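Local coordinates for protein tryptophane-5-halogenase (Microbispora sp. ATCC PTA-5024, PDB 5UAO) that chlorinates a tryptophan of a lanthipeptide at its 5-position during NAI-107 biosynthesis, as an FAD-binding halogenase, at residues A[254-259]-A[296-301]. Residues are numbered along the deposited sequence; the frame is centred on the assembly and turned at random.
Sequences LFTDAA and GYVFSS
A258 and F299 pair as antiparallel, hydrogen-bonded neighbours where strand 258-264 begins and strand 293-299 ends. F299 N gives a nearly straight bond to A258 O (2.8 Å), while F299 O accepts both A258 N (3.2 Å) and D257 N (3.0 Å). Two residues thus face one, a classic beta bulge, and the A258 amide comes in close to the line of the F299 carbonyl whereas that of D257 is tilted from its plane. One step on, A259 and V298 form a non-hydrogen-bonded pair, with A259 CA 3.0 Å from Y297 O in a CA-H...O contact.

The side chain of the bulge residue D257 reaches on to S301: OD1 takes S301 N on its syn lone pair (2.7 Å), and OD2 receives the S301 hydroxyl (2.7 Å), also from the syn side. With CG between the backbone N and carbonyl carbon (chi1 56°), the carboxylate turns to S301, whose short side chain suits this double grip. With an alanine here, the S301 amide and hydroxyl would probably both be left without this acceptor, and the chain leaving the strand would be less firmly held.

A258 CB lies over one face of the F299 ring, 3.4 Å from CZ, a CH-pi contact for which the small alanine is well fitted; A309 and P306 also touch this phenylalanine. On the other face of the sheet, V298 CG1 packs across T256, 3.6 Å from its CB, and A259 reaches the bound FAD. Bulge and carboxylate together hold the 254-257 loop to the chain after F299, beside the flavin cofactor, using a carboxylate for the amide and hydroxyl of S301 and alanine against phenylalanine for the packing.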
# COMPACT_ATOMS: atom_id res chain seq x y z
N LEU A 254 -6.85 0.96 -23.84
CA LEU A 254 -5.65 0.68 -24.59
C LEU A 254 -6.14 0.03 -25.90
O LEU A 254 -6.63 -1.09 -25.91
CB LEU A 254 -4.71 -0.19 -23.72
CG LEU A 254 -4.31 0.45 -22.37
CD1 LEU A 254 -3.44 -0.48 -21.55
CD2 LEU A 254 -3.46 1.68 -22.65
N PHE A 255 -6.09 0.82 -26.97
CA PHE A 255 -6.73 0.48 -28.25
C PHE A 255 -5.77 -0.15 -29.29
O PHE A 255 -6.21 -0.54 -30.37
CB PHE A 255 -7.13 1.77 -28.99
CG PHE A 255 -8.02 2.69 -28.27
CD1 PHE A 255 -8.87 2.27 -27.27
CD2 PHE A 255 -8.10 4.00 -28.71
CE1 PHE A 255 -9.78 3.16 -26.68
CE2 PHE A 255 -9.00 4.90 -28.13
CZ PHE A 255 -9.83 4.48 -27.11
N THR A 256 -4.45 -0.08 -29.08
CA THR A 256 -3.54 -0.65 -30.08
C THR A 256 -3.48 -2.17 -30.02
O THR A 256 -3.69 -2.72 -28.96
CB THR A 256 -2.12 -0.09 -29.89
OG1 THR A 256 -1.67 -0.35 -28.57
CG2 THR A 256 -2.12 1.41 -30.13
N ASP A 257 -3.16 -2.85 -31.11
CA ASP A 257 -3.17 -4.29 -31.13
C ASP A 257 -2.16 -4.93 -32.06
O ASP A 257 -2.22 -6.16 -32.27
CB ASP A 257 -4.57 -4.78 -31.57
CG ASP A 257 -5.00 -4.19 -32.90
OD1 ASP A 257 -4.35 -3.30 -33.50
OD2 ASP A 257 -6.02 -4.67 -33.40
N ALA A 258 -1.26 -4.13 -32.65
CA ALA A 258 -0.29 -4.63 -33.60
C ALA A 258 0.95 -3.78 -33.56
O ALA A 258 0.88 -2.62 -33.16
CB ALA A 258 -0.88 -4.65 -35.03
N ALA A 259 2.07 -4.39 -33.96
CA ALA A 259 3.31 -3.68 -34.17
C ALA A 259 4.06 -4.18 -35.40
O ALA A 259 4.21 -5.40 -35.64
CB ALA A 259 4.20 -3.84 -32.95
N GLY A 296 9.80 -0.25 -33.31
CA GLY A 296 8.49 -0.85 -33.48
C GLY A 296 7.36 0.15 -33.44
O GLY A 296 7.20 0.90 -32.47
N TYR A 297 6.59 0.17 -34.51
CA TYR A 297 5.39 1.00 -34.60
C TYR A 297 4.20 0.18 -34.12
O TYR A 297 3.72 -0.75 -34.76
CB TYR A 297 5.20 1.44 -36.04
CG TYR A 297 4.03 2.30 -36.34
CD1 TYR A 297 3.22 2.83 -35.33
CD2 TYR A 297 3.79 2.71 -37.66
CE1 TYR A 297 2.16 3.66 -35.65
CE2 TYR A 297 2.76 3.56 -37.95
CZ TYR A 297 1.98 4.06 -36.96
OH TYR A 297 0.93 4.90 -37.27
N VAL A 298 3.81 0.53 -32.91
CA VAL A 298 2.63 0.01 -32.25
C VAL A 298 1.43 0.83 -32.73
O VAL A 298 1.37 2.05 -32.57
CB VAL A 298 2.81 0.17 -30.69
CG1 VAL A 298 1.51 -0.12 -29.94
CG2 VAL A 298 3.89 -0.78 -30.17
N PHE A 299 0.46 0.16 -33.26
CA PHE A 299 -0.70 0.86 -33.90
C PHE A 299 -2.02 0.15 -33.61
O PHE A 299 -2.01 -1.04 -33.26
CB PHE A 299 -0.49 1.00 -35.45
CG PHE A 299 -0.34 -0.28 -36.20
CD1 PHE A 299 0.89 -0.93 -36.28
CD2 PHE A 299 -1.38 -0.80 -36.93
CE1 PHE A 299 1.02 -2.10 -37.02
CE2 PHE A 299 -1.27 -2.00 -37.64
CZ PHE A 299 -0.06 -2.64 -37.70
N SER A 300 -3.14 0.86 -33.83
CA SER A 300 -4.49 0.26 -33.93
C SER A 300 -4.77 -0.21 -35.32
O SER A 300 -4.87 0.62 -36.27
CB SER A 300 -5.56 1.29 -33.61
OG SER A 300 -6.81 0.68 -33.98
N SER A 301 -4.93 -1.51 -35.49
CA SER A 301 -5.20 -2.07 -36.82
C SER A 301 -6.60 -1.57 -37.34
O SER A 301 -6.85 -1.51 -38.55
CB SER A 301 -5.12 -3.59 -36.82
OG SER A 301 -6.15 -4.11 -36.04